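Local structure of Lmo0651 protein (6EP3) at residues L17-K21 with N22-V26; R79-Q82 with L83-I87; Y148-R151 with I152-I156; F157-M160 with V161-D165. The protein controls expression of the Listeria monocytogenes agr system and mediates virulence, probably as a DNA-binding transcription factor of the GntR family. All coordinates share one frame; numbering follows the deposited sequence.

Contact 1 of 4, residues L17-K21 with N22-V26; sequences LEKIK and NGELV
With chi1 at 65°, Asn22 tucks CG between its own backbone N and carbonyl carbon, which folds the amide back over the last turn of helix 8-21. Asn22 OD1 is crowded there beside two other acceptors, Glu18 O and Lys19 O; its bond is the one from Glu24 N at 3.1 Å, an Asx turn in which the donor stands above the amide plane. Asn22 N closes the helical turn on Glu18 O in a nearly straight bond of 2.8 Å. Gly23, with phi at 96°, takes the chain off the helix at a backbone setting where a CB would jam against the preceding carbonyl oxygen. Beyond Gly23, Leu25 N bonds to Lys19 O at 3.1 Å. Leu25 lays its CG 3.9 Å from Lys19 CB and brings CD1 to 3.7 Å from Ile20 CD1. The extended Lys19 chain crosses Glu24 at about a right angle; Lys19 CE lies 3.2 Å from Glu24 OE2, while NZ goes on to a salt bridge with Glu39. Within the GntR-type helix-turn-helix domain, Ile20 and Leu25 rest on Leu70 of strand 67-70. Across the domain boundary, Leu17 and Lys21 pack on His162 and Phe163 of the FCD helix 147-163.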
loop_
_atom_site.group_PDB
_atom_site.type_symbol
_atom_site.label_atom_id
_atom_site.label_comp_id
_atom_site.label_asym_id
_atom_site.label_seq_id
_atom_site.Cartn_x
_atom_site.Cartn_y
_atom_site.Cartn_z
ATOM N N LEU B 17 -2.639 -20.030 4.202
ATOM C CA LEU B 17 -3.255 -18.870 4.832
ATOM C C LEU B 17 -3.987 -19.268 6.100
ATOM O O LEU B 17 -3.942 -18.547 7.109
ATOM C CB LEU B 17 -4.215 -18.189 3.858
ATOM C CG LEU B 17 -5.013 -17.034 4.464
ATOM C CD1 LEU B 17 -4.070 -15.944 4.948
ATOM C CD2 LEU B 17 -6.010 -16.473 3.463
ATOM N N GLU B 18 -4.621 -20.442 6.093
ATOM C CA GLU B 18 -5.361 -20.832 7.281
ATOM C C GLU B 18 -4.403 -21.187 8.407
ATOM O O GLU B 18 -4.682 -20.888 9.575
ATOM C CB GLU B 18 -6.293 -21.998 6.951
ATOM C CG GLU B 18 -7.209 -21.704 5.766
ATOM C CD GLU B 18 -8.199 -20.582 6.013
ATOM O OE1 GLU B 18 -8.453 -19.801 5.072
ATOM O OE2 GLU B 18 -8.652 -20.424 7.161
ATOM N N LYS B 19 -3.228 -21.726 8.059
ATOM C CA LYS B 19 -2.189 -21.950 9.057
ATOM C C LYS B 19 -1.730 -20.641 9.677
ATOM O O LYS B 19 -1.261 -20.624 10.821
ATOM C CB LYS B 19 -1.004 -22.681 8.426
ATOM C CG LYS B 19 -1.168 -24.187 8.349
ATOM C CD LYS B 19 0.186 -24.872 8.315
ATOM C CE LYS B 19 0.080 -26.334 8.704
ATOM N NZ LYS B 19 1.410 -26.901 9.066
ATOM N N ILE B 20 -1.874 -19.536 8.948
ATOM C CA ILE B 20 -1.520 -18.248 9.520
ATOM C C ILE B 20 -2.641 -17.740 10.412
ATOM O O ILE B 20 -2.386 -17.051 11.407
ATOM C CB ILE B 20 -1.195 -17.245 8.400
ATOM C CG1 ILE B 20 -0.178 -17.844 7.426
ATOM C CG2 ILE B 20 -0.678 -15.938 8.980
ATOM C CD1 ILE B 20 1.069 -18.382 8.092
ATOM N N LYS B 21 -3.888 -18.090 10.102
ATOM C CA LYS B 21 -5.006 -17.517 10.837
ATOM C C LYS B 21 -5.345 -18.307 12.094
ATOM O O LYS B 21 -5.554 -17.713 13.157
ATOM C CB LYS B 21 -6.226 -17.411 9.919
ATOM C CG LYS B 21 -6.013 -16.416 8.781
ATOM C CD LYS B 21 -7.218 -16.263 7.863
ATOM C CE LYS B 21 -8.248 -17.354 8.057
ATOM N NZ LYS B 21 -9.428 -17.120 7.179
ATOM N N ASN B 22 -5.393 -19.637 12.007
ATOM C CA ASN B 22 -5.682 -20.443 13.187
ATOM C C ASN B 22 -4.530 -20.463 14.185
ATOM O O ASN B 22 -4.727 -20.905 15.322
ATOM C CB ASN B 22 -6.060 -21.868 12.773
ATOM C CG ASN B 22 -4.921 -22.614 12.103
ATOM O OD1 ASN B 22 -3.825 -22.084 11.922
ATOM N ND2 ASN B 22 -5.185 -23.856 11.718
ATOM N N GLY B 23 -3.346 -20.006 13.793
ATOM C CA GLY B 23 -2.224 -19.898 14.698
ATOM C C GLY B 23 -1.252 -21.054 14.692
ATOM O O GLY B 23 -0.389 -21.115 15.576
ATOM N N GLU B 24 -1.345 -21.965 13.719
ATOM C CA GLU B 24 -0.375 -23.050 13.659
ATOM C C GLU B 24 1.004 -22.552 13.251
ATOM O O GLU B 24 1.999 -23.239 13.509
ATOM C CB GLU B 24 -0.853 -24.142 12.698
ATOM C CG GLU B 24 -2.096 -24.879 13.181
ATOM C CD GLU B 24 -2.730 -25.745 12.107
ATOM O OE1 GLU B 24 -3.818 -26.301 12.363
ATOM O OE2 GLU B 24 -2.147 -25.868 11.010
ATOM N N LEU B 25 1.085 -21.377 12.626
ATOM C CA LEU B 25 2.350 -20.697 12.373
ATOM C C LEU B 25 2.303 -19.355 13.087
ATOM O O LEU B 25 1.462 -18.509 12.766
ATOM C CB LEU B 25 2.584 -20.509 10.871
ATOM C CG LEU B 25 2.477 -21.763 10.004
ATOM C CD1 LEU B 25 2.981 -21.498 8.602
ATOM C CD2 LEU B 25 3.282 -22.898 10.633
ATOM N N VAL B 26 3.199 -19.168 14.052
ATOM C CA VAL B 26 3.207 -17.988 14.914
ATOM C C VAL B 26 4.054 -16.925 14.218
ATOM O O VAL B 26 4.953 -17.276 13.439
ATOM C CB VAL B 26 3.711 -18.336 16.326
ATOM C CG1 VAL B 26 5.217 -18.559 16.338
ATOM C CG2 VAL B 26 3.246 -17.317 17.364
#

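Contact 2 of 4, residues R79-Q82 with L83-I87; sequences RYVQ and LMETI. With SO4 (sulfate ion), chain Q; EDO (1,2-ethanediol), chain L.
The Tyr80 ring and Met84 meet obliquely, one turn apart: Met84 CE sits 3.8 Å from Tyr80 CD2, and SD lies 5.2 Å from the ring centroid, a Met-aromatic contact. An ethanediol shares this corner, its O2 hydrogen-bonded to Tyr80 OH at 2.9 Å and also held by His133 and His134. The other flat group, the Arg79 guanidinium, has a sulfate at its edge, where sulfate O3 lies in plane, 2.7 Å from NH2 and 3.1 Å from NE; both small molecules probably come from the crystallisation liquor. NH2 has a second partner in Asp72, and NH1 binds the carbonyl of Ile74. These groups fan out from helix 77-101 of the all-helical FCD domain, whose regular i to i+4 bonds run from Leu83 N to Arg79 O and onward. Glu85 has CG beside its backbone N (chi1 -66°), which lays CG 3.1 Å from Val81 O and OE1 3.9 Å from Val81 CG1; its OE2 reaches Lys97 of the second subunit. Gln82 O accepts from Thr86 N at 3.0 Å and, weakly, from Thr86 OG1. Asn146 of the second subunit bonds to Gln82 O, and Gln149 of that subunit to Thr86 OG1.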
loop_
_atom_site.group_PDB
_atom_site.type_symbol
_atom_site.label_atom_id
_atom_site.label_comp_id
_atom_site.label_asym_id
_atom_site.label_seq_id
_atom_site.Cartn_x
_atom_site.Cartn_y
_atom_site.Cartn_z
ATOM N N ARG B 79 -4.821 -1.894 15.956
ATOM C CA ARG B 79 -4.373 -2.017 14.574
ATOM C C ARG B 79 -5.536 -1.854 13.603
ATOM O O ARG B 79 -5.375 -1.263 12.526
ATOM C CB ARG B 79 -3.681 -3.362 14.373
ATOM C CG ARG B 79 -2.335 -3.448 15.078
ATOM C CD ARG B 79 -1.738 -4.838 14.969
ATOM N NE ARG B 79 -0.490 -4.940 15.718
ATOM C CZ ARG B 79 0.328 -5.987 15.672
ATOM N NH1 ARG B 79 0.031 -7.032 14.910
ATOM N NH2 ARG B 79 1.441 -5.991 16.393
ATOM N N TYR B 80 -6.716 -2.365 13.971
ATOM C CA TYR B 80 -7.910 -2.142 13.162
ATOM C C TYR B 80 -8.176 -0.655 12.986
ATOM O O TYR B 80 -8.440 -0.190 11.872
ATOM C CB TYR B 80 -9.114 -2.831 13.810
ATOM C CG TYR B 80 -10.305 -3.028 12.897
ATOM C CD1 TYR B 80 -10.393 -4.137 12.062
ATOM C CD2 TYR B 80 -11.353 -2.113 12.882
ATOM C CE1 TYR B 80 -11.486 -4.323 11.230
ATOM C CE2 TYR B 80 -12.452 -2.293 12.054
ATOM C CZ TYR B 80 -12.512 -3.396 11.230
ATOM O OH TYR B 80 -13.604 -3.578 10.406
ATOM N N VAL B 81 -8.063 0.111 14.073
ATOM C CA VAL B 81 -8.297 1.547 14.002
ATOM C C VAL B 81 -7.215 2.237 13.181
ATOM O O VAL B 81 -7.496 3.212 12.480
ATOM C CB VAL B 81 -8.415 2.121 15.429
ATOM C CG1 VAL B 81 -8.476 3.641 15.412
ATOM C CG2 VAL B 81 -9.656 1.566 16.105
ATOM N N GLN B 82 -5.969 1.757 13.245
ATOM C CA GLN B 82 -4.909 2.333 12.412
ATOM C C GLN B 82 -5.204 2.123 10.930
ATOM O O GLN B 82 -5.062 3.045 10.108
ATOM C CB GLN B 82 -3.557 1.724 12.786
ATOM C CG GLN B 82 -3.020 2.202 14.131
ATOM C CD GLN B 82 -1.716 1.534 14.521
ATOM O OE1 GLN B 82 -1.405 0.435 14.067
ATOM N NE2 GLN B 82 -0.950 2.195 15.376
ATOM N N LEU B 83 -5.598 0.900 10.569
ATOM C CA LEU B 83 -6.020 0.616 9.201
ATOM C C LEU B 83 -7.184 1.514 8.792
ATOM O O LEU B 83 -7.215 2.035 7.669
ATOM C CB LEU B 83 -6.401 -0.859 9.066
ATOM C CG LEU B 83 -5.257 -1.814 9.412
ATOM C CD1 LEU B 83 -5.696 -3.273 9.333
ATOM C CD2 LEU B 83 -4.053 -1.562 8.508
ATOM N N MET B 84 -8.138 1.723 9.705
ATOM C CA MET B 84 -9.288 2.557 9.373
ATOM C C MET B 84 -8.895 4.022 9.213
ATOM O O MET B 84 -9.471 4.728 8.379
ATOM C CB MET B 84 -10.367 2.402 10.441
ATOM C CG MET B 84 -11.475 1.452 10.035
ATOM S SD MET B 84 -12.975 1.676 10.999
ATOM C CE MET B 84 -12.321 1.597 12.658
ATOM N N GLU B 85 -7.910 4.489 9.978
ATOM C CA GLU B 85 -7.412 5.847 9.782
ATOM C C GLU B 85 -6.781 5.997 8.406
ATOM O O GLU B 85 -6.982 7.014 7.725
ATOM C CB GLU B 85 -6.413 6.207 10.881
ATOM C CG GLU B 85 -7.024 6.287 12.269
ATOM C CD GLU B 85 -5.985 6.483 13.356
ATOM O OE1 GLU B 85 -6.375 6.827 14.492
ATOM O OE2 GLU B 85 -4.780 6.292 13.080
ATOM N N THR B 86 -6.016 4.992 7.974
ATOM C CA THR B 86 -5.482 5.027 6.614
ATOM C C THR B 86 -6.610 5.102 5.590
ATOM O O THR B 86 -6.594 5.945 4.674
ATOM C CB THR B 86 -4.594 3.807 6.366
ATOM O OG1 THR B 86 -3.484 3.831 7.276
ATOM C CG2 THR B 86 -4.086 3.794 4.930
ATOM N N ILE B 87 -7.614 4.236 5.749
ATOM C CA ILE B 87 -8.755 4.233 4.839
ATOM C C ILE B 87 -9.412 5.605 4.802
ATOM O O ILE B 87 -9.750 6.119 3.729
ATOM C CB ILE B 87 -9.754 3.138 5.249
ATOM C CG1 ILE B 87 -9.134 1.755 5.051
ATOM C CG2 ILE B 87 -11.051 3.262 4.461
ATOM C CD1 ILE B 87 -9.929 0.642 5.673
HETATM S S SO4 Q . 1.957 -2.262 17.108
HETATM O O1 SO4 Q . 1.843 -1.287 18.188
HETATM O O2 SO4 Q . 3.325 -2.271 16.597
HETATM O O3 SO4 Q . 1.616 -3.587 17.619
HETATM O O4 SO4 Q . 1.044 -1.898 16.029
HETATM C C1 EDO L . -14.564 -0.130 7.442
HETATM O O1 EDO L . -15.647 -0.242 8.371
HETATM C C2 EDO L . -13.514 -1.180 7.781
HETATM O O2 EDO L . -14.117 -2.478 7.729
#

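Contact 3 of 4, residues Y148-R151 with I152-I156; sequences YQVR and IVKQI
Ile152 and Val153 pack tightly onto the turn before them, whereas Val150 and Lys154 make a slacker contact on another side of helix 147-163. On the tight side, Ile152 has CG1 beside its backbone N (chi1 -73°), which carries this branch back along the helix until CG1 is 3.3 Å and CD1 3.4 Å from Tyr148 O. Val153 does the same with one methyl, placing CG2 3.2 Å from Gln149 O. Both carbonyls also accept the usual helix bonds, Tyr148 O from Ile152 N at 2.9 Å and Gln149 O from Val153 N at 3.0 Å, so each oxygen has hydrocarbon close beside its N-H donor. Helices 77-101 and 126-142 cover this side, with Phe90 against both Ile152 and Val153. The second subunit completes it: Ile152 meets Ile152 of the partner chain, and Gln149 packs on Ile89 of that chain.

Toward solvent the packing thins, although helix 126-142 still borders Val150 and Lys154 through Ser142 and Leu138. Val150 and the extended Lys154 run side by side, pointing the same way, and touch lightly where Val150 CG1 is 4.0 Å from Lys154 CE. Arg151, which is exposed, bends at chi3 (-99°), which brings its guanidinium edge-on to one face of the Tyr148 ring, NH2 lying 3.8 Å above it and offset toward the rim.

No side-chain hydrogen bond or salt bridge joins 148-151 to 152-156. The link between them is backbone bonding and hydrocarbon packing, which leaves the charged ends of Arg151 and Lys154 on the outer side and the aliphatic groups for the bundle and the dimer interface.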
loop_
_atom_site.group_PDB
_atom_site.type_symbol
_atom_site.label_atom_id
_atom_site.label_comp_id
_atom_site.label_asym_id
_atom_site.label_seq_id
_atom_site.Cartn_x
_atom_site.Cartn_y
_atom_site.Cartn_z
ATOM N N TYR B 148 -3.532 3.262 -7.681
ATOM C CA TYR B 148 -2.604 2.870 -6.625
ATOM C C TYR B 148 -3.299 2.889 -5.271
ATOM O O TYR B 148 -3.165 1.951 -4.473
ATOM C CB TYR B 148 -1.382 3.792 -6.614
ATOM C CG TYR B 148 -0.591 3.773 -7.900
ATOM C CD1 TYR B 148 -0.644 4.840 -8.788
ATOM C CD2 TYR B 148 0.219 2.692 -8.219
ATOM C CE1 TYR B 148 0.082 4.824 -9.966
ATOM C CE2 TYR B 148 0.945 2.665 -9.394
ATOM C CZ TYR B 148 0.871 3.734 -10.263
ATOM O OH TYR B 148 1.591 3.711 -11.430
ATOM N N GLN B 149 -4.062 3.951 -5.003
ATOM C CA GLN B 149 -4.781 4.044 -3.740
ATOM C C GLN B 149 -5.849 2.969 -3.642
ATOM O O GLN B 149 -6.065 2.396 -2.563
ATOM C CB GLN B 149 -5.398 5.432 -3.586
ATOM C CG GLN B 149 -4.384 6.570 -3.633
ATOM C CD GLN B 149 -5.037 7.931 -3.489
ATOM O OE1 GLN B 149 -6.258 8.058 -3.594
ATOM N NE2 GLN B 149 -4.227 8.957 -3.233
ATOM N N VAL B 150 -6.526 2.678 -4.757
ATOM C CA VAL B 150 -7.525 1.609 -4.732
ATOM C C VAL B 150 -6.880 0.274 -4.361
ATOM O O VAL B 150 -7.401 -0.468 -3.519
ATOM C CB VAL B 150 -8.266 1.528 -6.080
ATOM C CG1 VAL B 150 -9.170 0.295 -6.118
ATOM C CG2 VAL B 150 -9.074 2.796 -6.317
ATOM N N ARG B 151 -5.729 -0.043 -4.961
ATOM C CA ARG B 151 -5.062 -1.312 -4.667
ATOM C C ARG B 151 -4.573 -1.363 -3.223
ATOM O O ARG B 151 -4.648 -2.412 -2.567
ATOM C CB ARG B 151 -3.887 -1.531 -5.619
ATOM C CG ARG B 151 -4.259 -1.690 -7.084
ATOM C CD ARG B 151 -3.015 -1.961 -7.925
ATOM N NE ARG B 151 -2.521 -0.763 -8.601
ATOM C CZ ARG B 151 -2.960 -0.318 -9.771
ATOM N NH1 ARG B 151 -3.915 -0.972 -10.415
ATOM N NH2 ARG B 151 -2.442 0.783 -10.299
ATOM N N ILE B 152 -4.053 -0.244 -2.716
ATOM C CA ILE B 152 -3.612 -0.193 -1.323
ATOM C C ILE B 152 -4.776 -0.500 -0.388
ATOM O O ILE B 152 -4.668 -1.327 0.530
ATOM C CB ILE B 152 -2.988 1.180 -1.015
ATOM C CG1 ILE B 152 -1.613 1.308 -1.673
ATOM C CG2 ILE B 152 -2.912 1.420 0.487
ATOM C CD1 ILE B 152 -1.141 2.743 -1.798
ATOM N N VAL B 153 -5.915 0.156 -0.616
ATOM C CA VAL B 153 -7.049 -0.062 0.272
ATOM C C VAL B 153 -7.629 -1.458 0.089
ATOM O O VAL B 153 -8.156 -2.043 1.039
ATOM C CB VAL B 153 -8.102 1.036 0.059
ATOM C CG1 VAL B 153 -9.268 0.847 1.010
ATOM C CG2 VAL B 153 -7.454 2.392 0.283
ATOM N N LYS B 154 -7.508 -2.038 -1.108
ATOM C CA LYS B 154 -7.917 -3.429 -1.287
ATOM C C LYS B 154 -7.061 -4.361 -0.440
ATOM O O LYS B 154 -7.572 -5.305 0.176
ATOM C CB LYS B 154 -7.832 -3.824 -2.760
ATOM C CG LYS B 154 -9.030 -3.407 -3.603
ATOM C CD LYS B 154 -8.871 -3.882 -5.043
ATOM C CE LYS B 154 -10.115 -3.595 -5.871
ATOM N NZ LYS B 154 -9.953 -4.001 -7.298
ATOM N N GLN B 155 -5.750 -4.109 -0.402
ATOM C CA GLN B 155 -4.867 -4.915 0.437
ATOM C C GLN B 155 -5.232 -4.762 1.912
ATOM O O GLN B 155 -5.237 -5.740 2.675
ATOM C CB GLN B 155 -3.411 -4.507 0.204
ATOM C CG GLN B 155 -2.705 -5.343 -0.842
ATOM C CD GLN B 155 -2.559 -6.794 -0.441
ATOM O OE1 GLN B 155 -2.658 -7.690 -1.278
ATOM N NE2 GLN B 155 -2.325 -7.036 0.845
ATOM N N ILE B 156 -5.542 -3.531 2.324
ATOM C CA ILE B 156 -5.983 -3.291 3.699
ATOM C C ILE B 156 -7.255 -4.075 4.004
ATOM O O ILE B 156 -7.394 -4.674 5.079
ATOM C CB ILE B 156 -6.195 -1.788 3.940
ATOM C CG1 ILE B 156 -4.858 -1.053 3.999
ATOM C CG2 ILE B 156 -7.003 -1.567 5.211
ATOM C CD1 ILE B 156 -5.024 0.426 4.229
#

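Contact 4 of 4, residues F157-M160 with V161-D165; sequences FFQM and VHFSD
Phe158 and His162 form an oblique aromatic pair near the C-terminal end of helix 147-163, a helix of the FCD domain. The two ring centroids are 4.3 Å apart with the planes at 46°. The CD2-NE2 side of the imidazole approaches one face of the phenyl ring, offset toward the rim, with His162 CD2 nearest at 3.2 Å from Phe158 CE2. Phe158 reaches this position with CG anti to its backbone N (chi1 178°), which swings the ring forward along the helix to its neighbour. Tyr13 of helix 8-21 packs on Phe158, so the pair faces the DNA-binding domain. In a further ring contact, Phe157 stacks on His134.

The Phe163 ring meets polar atoms of Gln159. The backbone oxygen Gln159 O lies at the edge of the Phe163 ring, 3.4 Å from CD1, while the amide OE1 of Gln159 is 4.0 Å from the same CD1.

Val161 leans a methyl, CG2, against a backbone carbonyl, Phe157 O. Among apolar contacts, Phe157 touches Ile87, which also meets Met160.

Backbone hydrogen bonds remain regular up to Val161 and His162. Phe163 N still bonds to Gln159 O at 2.9 Å, but the angle at its hydrogen has dropped to 132°, and it bonds weakly to Met160 O as well. Met160 O takes two stronger bonds from one residue: Ser164 N at 3.0 Å and Ser164 OG at 2.8 Å, which arrive from opposite faces of the carbonyl plane.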
loop_
_atom_site.group_PDB
_atom_site.type_symbol
_atom_site.label_atom_id
_atom_site.label_comp_id
_atom_site.label_asym_id
_atom_site.label_seq_id
_atom_site.Cartn_x
_atom_site.Cartn_y
_atom_site.Cartn_z
ATOM N N PHE B 157 -8.218 -4.052 3.078
ATOM C CA PHE B 157 -9.472 -4.769 3.283
ATOM C C PHE B 157 -9.226 -6.266 3.383
ATOM O O PHE B 157 -9.851 -6.958 4.195
ATOM C CB PHE B 157 -10.443 -4.474 2.135
ATOM C CG PHE B 157 -11.117 -3.136 2.230
ATOM C CD1 PHE B 157 -11.433 -2.589 3.458
ATOM C CD2 PHE B 157 -11.456 -2.434 1.083
ATOM C CE1 PHE B 157 -12.063 -1.359 3.553
ATOM C CE2 PHE B 157 -12.089 -1.206 1.168
ATOM C CZ PHE B 157 -12.393 -0.668 2.405
ATOM N N PHE B 158 -8.317 -6.781 2.555
ATOM C CA PHE B 158 -7.948 -8.189 2.637
ATOM C C PHE B 158 -7.425 -8.526 4.024
ATOM O O PHE B 158 -7.846 -9.515 4.646
ATOM C CB PHE B 158 -6.899 -8.515 1.574
ATOM C CG PHE B 158 -6.416 -9.934 1.617
ATOM C CD1 PHE B 158 -5.304 -10.284 2.362
ATOM C CD2 PHE B 158 -7.079 -10.922 0.904
ATOM C CE1 PHE B 158 -4.864 -11.592 2.401
ATOM C CE2 PHE B 158 -6.642 -12.232 0.937
ATOM C CZ PHE B 158 -5.536 -12.567 1.688
ATOM N N GLN B 159 -6.494 -7.711 4.516
ATOM C CA GLN B 159 -5.910 -7.972 5.825
ATOM C C GLN B 159 -6.966 -7.906 6.924
ATOM O O GLN B 159 -6.978 -8.743 7.833
ATOM C CB GLN B 159 -4.774 -6.983 6.096
ATOM C CG GLN B 159 -3.532 -7.218 5.239
ATOM C CD GLN B 159 -2.287 -7.484 6.066
ATOM O OE1 GLN B 159 -2.373 -7.851 7.238
ATOM N NE2 GLN B 159 -1.120 -7.298 5.457
ATOM N N MET B 160 -7.878 -6.938 6.845
ATOM C CA MET B 160 -8.933 -6.846 7.852
ATOM C C MET B 160 -9.828 -8.079 7.823
ATOM O O MET B 160 -10.040 -8.729 8.857
ATOM C CB MET B 160 -9.753 -5.572 7.655
ATOM C CG MET B 160 -9.167 -4.381 8.376
ATOM S SD MET B 160 -10.235 -2.940 8.324
ATOM C CE MET B 160 -10.439 -2.792 6.572
ATOM N N VAL B 161 -10.312 -8.445 6.634
ATOM C CA VAL B 161 -11.201 -9.592 6.485
ATOM C C VAL B 161 -10.549 -10.852 7.039
ATOM O O VAL B 161 -11.211 -11.680 7.681
ATOM C CB VAL B 161 -11.594 -9.762 5.004
ATOM C CG1 VAL B 161 -12.050 -11.186 4.719
ATOM C CG2 VAL B 161 -12.678 -8.766 4.620
ATOM N N HIS B 162 -9.251 -11.028 6.798
ATOM C CA HIS B 162 -8.640 -12.300 7.157
ATOM C C HIS B 162 -8.003 -12.324 8.539
ATOM O O HIS B 162 -7.774 -13.417 9.068
ATOM C CB HIS B 162 -7.605 -12.696 6.103
ATOM C CG HIS B 162 -8.217 -13.190 4.831
ATOM N ND1 HIS B 162 -8.763 -14.449 4.708
ATOM C CD2 HIS B 162 -8.397 -12.583 3.634
ATOM C CE1 HIS B 162 -9.235 -14.603 3.484
ATOM N NE2 HIS B 162 -9.025 -13.485 2.812
ATOM N N PHE B 163 -7.738 -11.170 9.163
ATOM C CA PHE B 163 -7.016 -11.180 10.428
ATOM C C PHE B 163 -7.649 -10.321 11.518
ATOM O O PHE B 163 -7.002 -10.094 12.548
ATOM C CB PHE B 163 -5.564 -10.728 10.222
ATOM C CG PHE B 163 -4.800 -11.567 9.237
ATOM C CD1 PHE B 163 -4.524 -11.089 7.968
ATOM C CD2 PHE B 163 -4.340 -12.824 9.588
ATOM C CE1 PHE B 163 -3.814 -11.857 7.060
ATOM C CE2 PHE B 163 -3.632 -13.596 8.683
ATOM C CZ PHE B 163 -3.369 -13.111 7.418
ATOM N N SER B 164 -8.882 -9.847 11.342
ATOM C CA SER B 164 -9.561 -9.108 12.393
ATOM C C SER B 164 -10.934 -9.722 12.621
ATOM O O SER B 164 -11.448 -10.474 11.790
ATOM C CB SER B 164 -9.713 -7.621 12.054
ATOM O OG SER B 164 -10.810 -7.418 11.182
ATOM N N ASP B 165 -11.518 -9.399 13.772
ATOM C CA ASP B 165 -12.903 -9.729 14.072
ATOM C C ASP B 165 -13.838 -8.560 13.795
ATOM O O ASP B 165 -14.965 -8.547 14.296
ATOM C CB ASP B 165 -13.048 -10.177 15.528
ATOM C CG ASP B 165 -12.291 -11.456 15.827
ATOM O OD1 ASP B 165 -11.435 -11.440 16.737
ATOM O OD2 ASP B 165 -12.557 -12.478 15.163
#

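Along the chain the contacts follow one another in order. Contact 1 belongs to the GntR-type DNA-binding domain; the other three fall in the helical FCD domain, contact 2 on helix 77-101 and contacts 3 and 4 consecutively on helix 147-163. These two helices pack together: contact 2 lies with its centre about 13 Å from that of contact 3 and 11 Å from that of contact 4, touching both, through Ile156 and through Met160. Contact 4 also touches contact 1, centres about 14 Å apart, where helices 8-21 and 147-163 meet. Helix 147-163 thus borders the second subunit near contact 3 and the DNA-binding domain at contact 4; contact 2 too faces the second subunit.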